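Local coordinates for endoglucanase (Acetivibrio cellulolyticus, PDB 5NRM) that serves here as a type I cohesin domain of scaffoldin B, binding the dockerin of a family 5 endoglucanase and so recruiting that enzyme into the cellulosome, at the interface of chains A and B. Residues are numbered along the deposited sequence; one frame, centred on the assembly and turned at random. Chains: chain A, Endoglucanase; chain B, DocCel5: Type I dockerin repeat domain from A. cellulolyticus family 5 endoglucanase WP_010249057 S51I, L52N mutant.

Cohesin-dockerin recognition divides into two neighbouring patches, whose C-alpha centres lie about 8 Å apart. Contact 1 brings an arginine of dockerin helix 49-59, the leucine just after it and a phenylalanine of helix 13-23 to cohesin strands 64-70 and 73-79. Contact 2 sets the start of helix 13-23 against strands 34-41 and 118-122 and the A:Leu126 loop, and helix 49-59 reaches it through B:Leu59. The patches thus share both helices as well as A:Leu77 and A:Leu79 of strand 73-79. A firm serine-aspartate grip in contact 2 and a looser arginine in contact 1 flank this apolar ridge, which should fix the dockerin's orientation.

Contact 1: the interface of chains A and B. Residues chain A 62-66, 76-77, 79, 81; chain B 16, 56, 60.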
ATOM      1  N   VAL A  62      13.293   0.713   3.867  1.00 11.02           N
ATOM      2  CA  VAL A  62      12.664   0.122   5.042  1.00 10.89           C
ATOM      3  C   VAL A  62      11.141   0.147   5.017  1.00 10.33           C
ATOM      4  O   VAL A  62      10.501  -0.830   5.379  1.00 10.73           O
ATOM      5  CB  VAL A  62      13.191   0.827   6.270  1.00 11.47           C
ATOM      6  CG1 VAL A  62      12.497   0.371   7.556  1.00 11.40           C
ATOM      7  CG2 VAL A  62      14.695   0.693   6.372  1.00 12.41           C
ATOM      8  N   ASN A  63      10.584   1.278   4.612  1.00  9.51           N
ATOM      9  CA  ASN A  63       9.178   1.577   4.915  1.00  9.24           C
ATOM     10  C   ASN A  63       8.215   1.162   3.870  1.00  9.25           C
ATOM     11  O   ASN A  63       7.014   1.128   4.135  1.00  9.26           O
ATOM     12  CB  ASN A  63       9.028   3.087   5.068  1.00  9.08           C
ATOM     13  CG  ASN A  63       9.677   3.641   6.343  1.00  9.47           C
ATOM     14  OD1 ASN A  63      10.064   2.891   7.256  1.00 10.10           O
ATOM     15  ND2 ASN A  63       9.691   4.939   6.438  1.00  9.38           N
ATOM     16  N   PHE A  64       8.669   0.880   2.662  1.00  8.97           N
ATOM     17  CA  PHE A  64       7.776   0.748   1.519  1.00  8.92           C
ATOM     18  C   PHE A  64       7.914  -0.545   0.797  1.00  9.19           C
ATOM     19  O   PHE A  64       9.063  -0.972   0.475  1.00  9.85           O
ATOM     20  CB  PHE A  64       8.103   1.910   0.563  1.00  9.47           C
ATOM     21  CG  PHE A  64       7.221   1.992  -0.670  1.00 10.37           C
ATOM     22  CD1 PHE A  64       6.087   2.826  -0.718  1.00 10.43           C
ATOM     23  CD2 PHE A  64       7.602   1.314  -1.851  1.00 10.76           C
ATOM     24  CE1 PHE A  64       5.334   2.916  -1.866  1.00 11.27           C
ATOM     25  CE2 PHE A  64       6.802   1.410  -2.995  1.00 10.85           C
ATOM     26  CZ  PHE A  64       5.696   2.195  -2.980  1.00 10.76           C
ATOM     27  N   GLY A  65       6.820  -1.115   0.385  1.00  8.52           N
ATOM     28  CA  GLY A  65       6.861  -2.271  -0.476  1.00  9.38           C
ATOM     29  C   GLY A  65       5.733  -2.296  -1.493  1.00  9.64           C
ATOM     30  O   GLY A  65       4.610  -1.849  -1.222  1.00  9.17           O
ATOM     31  N   ILE A  66       6.001  -2.942  -2.645  1.00  9.90           N
ATOM     32  CA  ILE A  66       5.012  -3.232  -3.656  0.50  9.84           C
ATOM     33  C   ILE A  66       5.263  -4.640  -4.167  1.00 10.17           C
ATOM     34  O   ILE A  66       6.434  -5.004  -4.447  1.00 10.76           O
ATOM     35  CB  ILE A  66       5.014  -2.125  -4.755  0.50  9.63           C
ATOM     36  CG1 ILE A  66       3.799  -2.277  -5.671  0.50  9.88           C
ATOM     37  CG2 ILE A  66       6.352  -2.065  -5.472  0.50 10.23           C
ATOM     38  CD1 ILE A  66       3.496  -1.034  -6.492  0.50  9.53           C
ATOM     39  N   VAL A  76       0.254  -2.741  -2.297  1.00  8.54           N
ATOM     40  CA  VAL A  76       1.111  -1.644  -1.977  1.00  8.97           C
ATOM     41  C   VAL A  76       1.077  -1.467  -0.468  1.00  8.86           C
ATOM     42  O   VAL A  76      -0.015  -1.539   0.123  1.00  8.26           O
ATOM     43  CB  VAL A  76       0.722  -0.373  -2.666  1.00  9.27           C
ATOM     44  CG1 VAL A  76       1.732   0.738  -2.383  1.00 10.13           C
ATOM     45  CG2 VAL A  76       0.702  -0.609  -4.202  1.00 10.26           C
ATOM     46  N   LEU A  77       2.216  -1.222   0.199  1.00  8.83           N
ATOM     47  CA  LEU A  77       2.253  -1.091   1.634  1.00  8.94           C
ATOM     48  C   LEU A  77       3.279  -0.017   2.010  1.00  9.30           C
ATOM     49  O   LEU A  77       4.431  -0.049   1.512  1.00 10.19           O
ATOM     50  CB  LEU A  77       2.702  -2.431   2.261  1.00  9.13           C
ATOM     51  CG  LEU A  77       2.832  -2.431   3.794  1.00  9.83           C
ATOM     52  CD1 LEU A  77       1.509  -2.267   4.461  1.00  9.81           C
ATOM     53  CD2 LEU A  77       3.368  -3.793   4.200  1.00 10.38           C
ATOM     54  N   LEU A  79       4.750   1.946   5.845  1.00  8.64           N
ATOM     55  CA  LEU A  79       4.675   2.295   7.246  1.00  9.06           C
ATOM     56  C   LEU A  79       5.900   3.069   7.642  1.00 10.13           C
ATOM     57  O   LEU A  79       7.024   2.687   7.252  1.00 10.21           O
ATOM     58  CB  LEU A  79       4.644   0.952   8.043  1.00  9.80           C
ATOM     59  CG  LEU A  79       4.614   1.105   9.586  1.00 10.59           C
ATOM     60  CD1 LEU A  79       3.321   1.765  10.089  1.00 10.70           C
ATOM     61  CD2 LEU A  79       4.855  -0.209  10.280  1.00 11.08           C
ATOM     62  N   TYR A  81       8.381   3.009   9.900  1.00 10.78           N
ATOM     63  CA  TYR A  81       8.841   1.993  10.869  1.00 11.44           C
ATOM     64  C   TYR A  81       9.328   2.683  12.146  1.00 12.44           C
ATOM     65  O   TYR A  81       9.336   2.003  13.179  1.00 13.10           O
ATOM     66  CB  TYR A  81      10.000   1.172  10.306  1.00 11.53           C
ATOM     67  CG  TYR A  81       9.571  -0.060   9.539  1.00 11.01           C
ATOM     68  CD1 TYR A  81       8.521  -0.020   8.615  1.00 10.88           C
ATOM     69  CD2 TYR A  81      10.171  -1.262   9.747  1.00 11.79           C
ATOM     70  CE1 TYR A  81       8.154  -1.139   7.901  1.00 10.75           C
ATOM     71  CE2 TYR A  81       9.826  -2.384   9.000  1.00 11.96           C
ATOM     72  CZ  TYR A  81       8.806  -2.327   8.099  1.00 11.45           C
ATOM     73  OH  TYR A  81       8.386  -3.396   7.330  1.00 13.50           O
TER
ATOM     74  N   PHE B  16      -0.943  -3.214  11.153  1.00  9.37           N
ATOM     75  CA  PHE B  16       0.514  -3.332  11.048  1.00 10.14           C
ATOM     76  C   PHE B  16       1.253  -2.291  11.870  1.00 10.49           C
ATOM     77  O   PHE B  16       2.221  -2.606  12.533  1.00 11.35           O
ATOM     78  CB  PHE B  16       0.820  -3.158   9.566  1.00  9.91           C
ATOM     79  CG  PHE B  16       2.232  -3.464   9.080  1.00 11.00           C
ATOM     80  CD1 PHE B  16       2.846  -4.637   9.368  1.00 12.01           C
ATOM     81  CD2 PHE B  16       2.852  -2.587   8.242  1.00 11.06           C
ATOM     82  CE1 PHE B  16       4.085  -4.924   8.831  1.00 13.26           C
ATOM     83  CE2 PHE B  16       4.126  -2.862   7.714  1.00 12.37           C
ATOM     84  CZ  PHE B  16       4.739  -4.041   8.032  1.00 13.49           C
ATOM     85  N   ARG B  56       3.363  -8.287   7.239  1.00 17.43           N
ATOM     86  CA  ARG B  56       3.837  -7.573   6.038  1.00 17.68           C
ATOM     87  C   ARG B  56       3.641  -8.477   4.808  1.00 17.80           C
ATOM     88  O   ARG B  56       3.120  -8.024   3.794  1.00 16.07           O
ATOM     89  CB  ARG B  56       5.321  -7.104   6.143  1.00 19.74           C
ATOM     90  CG  ARG B  56       5.871  -6.424   4.847  1.00 22.01           C
ATOM     91  CD  ARG B  56       7.255  -5.747   5.078  1.00 25.42           C
ATOM     92  NE  ARG B  56       7.921  -5.173   3.854  1.00 28.42           N
ATOM     93  CZ  ARG B  56       7.960  -3.848   3.536  1.00 31.21           C
ATOM     94  NH1 ARG B  56       7.388  -2.882   4.339  1.00 34.06           N
ATOM     95  NH2 ARG B  56       8.530  -3.472   2.439  1.00 30.16           N
ATOM     96  N   LEU B  60       1.168  -7.643   1.641  1.00 12.61           N
ATOM     97  CA  LEU B  60       1.739  -7.632   0.293  1.00 13.15           C
ATOM     98  C   LEU B  60       1.211  -8.735  -0.657  1.00 14.36           C
ATOM     99  O   LEU B  60       1.691  -8.870  -1.756  1.00 14.88           O
ATOM    100  CB  LEU B  60       3.278  -7.615   0.299  1.00 14.17           C
ATOM    101  CG  LEU B  60       3.879  -6.294   0.802  1.00 13.64           C
ATOM    102  CD1 LEU B  60       5.364  -6.429   1.096  1.00 15.37           C
ATOM    103  CD2 LEU B  60       3.539  -5.171  -0.135  1.00 13.16           C
TER
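B:Arg56, on dockerin helix 49-59, shows how one long side chain can serve apolar and polar partners in succession. From CB the chain runs nearly straight toward the cohesin, with CG anti to the backbone N (chi1 176°) and the extension kept as far as NE; the last torsion then turns the guanidinium out of line with the chain. CG lies 3.7 Å from A:Leu77 CD2, where the two side chains cross obliquely. One step on, CD passes the phenol oxygen of A:Tyr81. At the tip, the guanidinium nitrogen NH1 is 3.2 Å from A:Tyr81 OH, to which it can donate a hydrogen bond; the tyrosine ring and the guanidinium are turned 76° against each other. B:Arg56 NH2 donates a weak hydrogen bond of 3.2 Å to the backbone carbonyl A:Phe64 O, which sits at the edge of the guanidinium and in its plane. The arginine is poorly ordered, so this grip is best read as a loose one.

Beside it, the apolar packing is more definite. The CD2 methyl of A:Leu77 also meets CE2 of B:Phe16 at 3.7 Å, while A:Leu79 turns its own CD2 to the neighbouring ring carbon CD2 of B:Phe16. Both leucines hold CG anti to the backbone N, presenting their branches toward the dockerin. On the other flank B:Leu60 sets CD2 3.7 Å from A:Leu77 CB, close to the carbonyl of A:Gly65. A:Val62 O lies over one face of the tyrosine ring, toward the rim. The tyrosine is held through its backbone, A:Tyr81 N donating a hydrogen bond of 3.1 Å, straight at H (167°), to A:Asn63 OD1 from above the amide plane.

Contact 2: the interface of chains A and B. Residues chain A 34-36, 77-79, 120-122, 126-127; chain B 12-14, 17, 59.
B:Ser13, the first residue of dockerin helix 13-23, is the polar centre of this patch and buries more surface (78 Å²) than the other residues here. Its hydroxyl lies between the backbone N and the carbonyl carbon (chi1 59°), so that OG and the main-chain N both converge on a carboxylate oxygen of the cohesin, A:Asp36 OD1. The backbone N of B:Ser13 reaches A:Asp36 OD1 at 2.8 Å, from above the carboxylate plane. The hydroxyl OG donates to the same A:Asp36 OD1, also at 2.8 Å, and uses the anti lone pair, away from the other oxygen. Two donors thus grip one oxygen, and the amino end of the helix, lying against it, would favour a charged aspartate. B:Ser13 OG is tied in addition to the hydroxyl A:Thr34 OG1 at 2.9 Å, in a bond whose direction is not decided. Just before the helix, B:Asn12 acts as its cap, with side-chain OD1 accepting from B:Ile14 N at 2.9 Å; this leaves its amide side against A:Thr120.

B:Ile14, next in burial, carries CG1 anti to the carbonyl carbon and continues extended (chi2 174°), so that its CD1 tip comes 3.8 Å from the methyl A:Thr120 CG2, the two side chains crossing at about a right angle. One turn further on, the methyl of B:Ala17 is met by three side chains: its CB is tightly packed at 3.5 Å from A:Leu79 CD1, and A:Thr34 CG2 and A:Leu126 CD2 also touch it. B:Leu59, from helix 49-59, crosses A:Leu77 at its CD1 methyl.

In the fold, the dockerin helix, which begins within the EF-hand-like calcium site, B:Asp15 being a ligand in its first turn, lies on one face of the cohesin's jelly-roll sandwich, spanning strands 34-41, 73-79 and 118-122 and reaching the loop that carries A:Leu126.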
ATOM      1  N   THR A  34       0.858   5.360   7.629  1.00  9.75           N
ATOM      2  CA  THR A  34       0.598   3.990   7.135  1.00 10.19           C
ATOM      3  C   THR A  34      -0.208   4.046   5.855  1.00  9.50           C
ATOM      4  O   THR A  34      -1.058   4.963   5.689  1.00  9.28           O
ATOM      5  CB  THR A  34      -0.223   3.110   8.183  1.00 11.75           C
ATOM      6  OG1 THR A  34      -1.642   3.200   7.951  1.00 12.40           O
ATOM      7  CG2 THR A  34      -0.073   3.536   9.575  1.00 12.85           C
ATOM      8  N   ALA A  35      -0.038   3.070   4.988  1.00  8.84           N
ATOM      9  CA  ALA A  35      -0.896   2.939   3.798  1.00  8.79           C
ATOM     10  C   ALA A  35      -0.957   1.526   3.363  1.00  8.15           C
ATOM     11  O   ALA A  35       0.089   0.836   3.398  1.00  8.26           O
ATOM     12  CB  ALA A  35      -0.406   3.813   2.664  1.00  9.03           C
ATOM     13  N   ASP A  36      -2.123   1.080   2.854  1.00  7.72           N
ATOM     14  CA  ASP A  36      -2.215  -0.157   2.125  1.00  7.88           C
ATOM     15  C   ASP A  36      -3.302  -0.070   1.121  1.00  7.99           C
ATOM     16  O   ASP A  36      -4.396   0.362   1.426  1.00  8.32           O
ATOM     17  CB  ASP A  36      -2.378  -1.418   3.038  1.00  8.19           C
ATOM     18  CG  ASP A  36      -3.737  -1.494   3.715  1.00  8.39           C
ATOM     19  OD1 ASP A  36      -3.871  -0.754   4.673  1.00  8.65           O
ATOM     20  OD2 ASP A  36      -4.612  -2.255   3.259  1.00  9.14           O
ATOM     21  N   LEU A  77       2.216  -1.222   0.199  1.00  8.83           N
ATOM     22  CA  LEU A  77       2.253  -1.091   1.634  1.00  8.94           C
ATOM     23  C   LEU A  77       3.279  -0.017   2.010  1.00  9.30           C
ATOM     24  O   LEU A  77       4.431  -0.049   1.512  1.00 10.19           O
ATOM     25  CB  LEU A  77       2.702  -2.431   2.261  1.00  9.13           C
ATOM     26  CG  LEU A  77       2.832  -2.431   3.794  1.00  9.83           C
ATOM     27  CD1 LEU A  77       1.509  -2.267   4.461  1.00  9.81           C
ATOM     28  CD2 LEU A  77       3.368  -3.793   4.200  1.00 10.38           C
ATOM     29  N   PHE A  78       2.958   0.833   2.970  1.00  8.12           N
ATOM     30  CA  PHE A  78       3.874   1.796   3.556  1.00  8.31           C
ATOM     31  C   PHE A  78       3.657   1.838   5.079  1.00  8.55           C
ATOM     32  O   PHE A  78       2.509   1.824   5.556  1.00  8.76           O
ATOM     33  CB  PHE A  78       3.664   3.230   2.997  1.00  8.25           C
ATOM     34  CG  PHE A  78       4.390   4.298   3.737  1.00  8.70           C
ATOM     35  CD1 PHE A  78       5.794   4.537   3.567  1.00  9.52           C
ATOM     36  CD2 PHE A  78       3.733   5.037   4.688  1.00  8.97           C
ATOM     37  CE1 PHE A  78       6.435   5.494   4.309  1.00  9.92           C
ATOM     38  CE2 PHE A  78       4.376   6.039   5.439  1.00  9.56           C
ATOM     39  CZ  PHE A  78       5.748   6.245   5.284  1.00 10.01           C
ATOM     40  N   LEU A  79       4.750   1.946   5.845  1.00  8.64           N
ATOM     41  CA  LEU A  79       4.675   2.295   7.246  1.00  9.06           C
ATOM     42  C   LEU A  79       5.900   3.069   7.642  1.00 10.13           C
ATOM     43  O   LEU A  79       7.024   2.687   7.252  1.00 10.21           O
ATOM     44  CB  LEU A  79       4.644   0.952   8.043  1.00  9.80           C
ATOM     45  CG  LEU A  79       4.614   1.105   9.586  1.00 10.59           C
ATOM     46  CD1 LEU A  79       3.321   1.765  10.089  1.00 10.70           C
ATOM     47  CD2 LEU A  79       4.855  -0.209  10.280  1.00 11.08           C
ATOM     48  N   THR A 120      -6.553   1.861   2.809  1.00 10.08           N
ATOM     49  CA  THR A 120      -6.397   2.400   4.129  1.00 10.17           C
ATOM     50  C   THR A 120      -5.164   3.288   4.279  1.00  9.25           C
ATOM     51  O   THR A 120      -4.092   2.936   3.814  1.00  9.68           O
ATOM     52  CB  THR A 120      -6.355   1.298   5.187  1.00 10.39           C
ATOM     53  OG1 THR A 120      -7.582   0.548   5.119  1.00 10.54           O
ATOM     54  CG2 THR A 120      -6.141   1.860   6.629  1.00 11.25           C
ATOM     55  N   PHE A 121      -5.393   4.473   4.851  1.00  9.34           N
ATOM     56  CA  PHE A 121      -4.327   5.407   5.251  1.00  9.66           C
ATOM     57  C   PHE A 121      -4.497   5.792   6.669  1.00  9.65           C
ATOM     58  O   PHE A 121      -5.648   6.019   7.145  1.00 11.44           O
ATOM     59  CB  PHE A 121      -4.400   6.667   4.389  1.00  9.83           C
ATOM     60  CG  PHE A 121      -4.134   6.396   2.958  1.00  9.95           C
ATOM     61  CD1 PHE A 121      -2.849   6.427   2.437  1.00  9.78           C
ATOM     62  CD2 PHE A 121      -5.192   6.106   2.116  1.00 10.50           C
ATOM     63  CE1 PHE A 121      -2.631   6.141   1.107  1.00  9.70           C
ATOM     64  CE2 PHE A 121      -4.975   5.829   0.771  1.00 10.41           C
ATOM     65  CZ  PHE A 121      -3.697   5.853   0.274  1.00  9.86           C
ATOM     66  N   GLY A 122      -3.400   5.736   7.396  1.00  8.87           N
ATOM     67  CA  GLY A 122      -3.401   6.227   8.751  1.00  9.09           C
ATOM     68  C   GLY A 122      -2.519   7.398   8.919  1.00  9.34           C
ATOM     69  O   GLY A 122      -1.398   7.391   8.367  1.00  9.48           O
ATOM     70  N   LEU A 126      -2.365   7.424  13.917  1.00 12.70           N
ATOM     71  CA  LEU A 126      -2.965   6.183  13.481  1.00 13.22           C
ATOM     72  C   LEU A 126      -4.460   6.273  13.351  1.00 13.78           C
ATOM     73  O   LEU A 126      -5.203   5.269  13.518  1.00 15.72           O
ATOM     74  CB  LEU A 126      -2.532   5.022  14.353  1.00 14.12           C
ATOM     75  CG  LEU A 126      -1.023   4.805  14.386  1.00 14.73           C
ATOM     76  CD1 LEU A 126      -0.695   3.563  15.236  1.00 16.54           C
ATOM     77  CD2 LEU A 126      -0.420   4.716  12.991  1.00 14.51           C
ATOM     78  N   THR A 127      -4.933   7.468  13.095  1.00 13.24           N
ATOM     79  CA  THR A 127      -6.337   7.667  12.764  1.00 13.96           C
ATOM     80  C   THR A 127      -6.536   7.485  11.272  1.00 13.03           C
ATOM     81  O   THR A 127      -5.744   7.967  10.460  1.00 10.99           O
ATOM     82  CB  THR A 127      -6.790   9.074  13.127  1.00 15.85           C
ATOM     83  OG1 THR A 127      -6.622   9.172  14.540  1.00 19.18           O
ATOM     84  CG2 THR A 127      -8.298   9.314  12.850  1.00 17.16           C
TER
ATOM     85  N   ASN B  12      -5.280  -4.520   8.066  1.00  8.20           N
ATOM     86  CA  ASN B  12      -4.761  -3.477   7.207  1.00  8.00           C
ATOM     87  C   ASN B  12      -3.528  -2.816   7.833  1.00  8.06           C
ATOM     88  O   ASN B  12      -2.972  -3.315   8.820  1.00  9.05           O
ATOM     89  CB  ASN B  12      -5.883  -2.474   6.835  1.00  8.20           C
ATOM     90  CG  ASN B  12      -6.425  -1.685   8.041  1.00  8.36           C
ATOM     91  OD1 ASN B  12      -5.692  -1.415   8.992  1.00  8.26           O
ATOM     92  ND2 ASN B  12      -7.688  -1.279   7.946  1.00  8.64           N
ATOM     93  N   SER B  13      -3.064  -1.748   7.187  1.00  8.05           N
ATOM     94  CA  SER B  13      -1.807  -1.152   7.589  1.00  8.79           C
ATOM     95  C   SER B  13      -1.868  -0.428   8.949  1.00  8.64           C
ATOM     96  O   SER B  13      -0.831  -0.186   9.576  1.00  9.55           O
ATOM     97  CB  SER B  13      -1.314  -0.164   6.504  1.00  8.80           C
ATOM     98  OG  SER B  13      -2.266   0.885   6.279  1.00  9.00           O
ATOM     99  N   ILE B  14      -3.076  -0.133   9.408  1.00  8.10           N
ATOM    100  CA  ILE B  14      -3.213   0.378  10.799  1.00  8.29           C
ATOM    101  C   ILE B  14      -2.987  -0.757  11.837  1.00  8.00           C
ATOM    102  O   ILE B  14      -2.319  -0.527  12.836  1.00  8.55           O
ATOM    103  CB  ILE B  14      -4.532   1.143  11.000  1.00  8.34           C
ATOM    104  CG1 ILE B  14      -4.463   2.464  10.148  1.00  8.58           C
ATOM    105  CG2 ILE B  14      -4.789   1.347  12.467  1.00  8.64           C
ATOM    106  CD1 ILE B  14      -5.748   3.293  10.110  1.00  9.03           C
ATOM    107  N   ALA B  17       0.780  -1.062  11.832  1.00  9.93           N
ATOM    108  CA  ALA B  17       1.308  -0.010  12.672  1.00 10.86           C
ATOM    109  C   ALA B  17       1.189  -0.245  14.185  1.00 11.56           C
ATOM    110  O   ALA B  17       2.131   0.006  14.981  1.00 12.95           O
ATOM    111  CB  ALA B  17       0.691   1.312  12.294  1.00 10.63           C
ATOM    112  N   LEU B  59      -0.081  -8.495   3.895  1.00 12.76           N
ATOM    113  CA  LEU B  59      -0.550  -7.247   3.319  1.00 11.42           C
ATOM    114  C   LEU B  59       0.016  -7.054   1.917  1.00 11.56           C
ATOM    115  O   LEU B  59      -0.633  -6.357   1.113  1.00 10.83           O
ATOM    116  CB  LEU B  59      -0.135  -6.083   4.224  1.00 10.91           C
ATOM    117  CG  LEU B  59      -0.943  -6.070   5.527  1.00 10.56           C
ATOM    118  CD1 LEU B  59      -0.382  -4.997   6.488  1.00 10.62           C
ATOM    119  CD2 LEU B  59      -2.451  -5.859   5.295  1.00 10.64           C
TER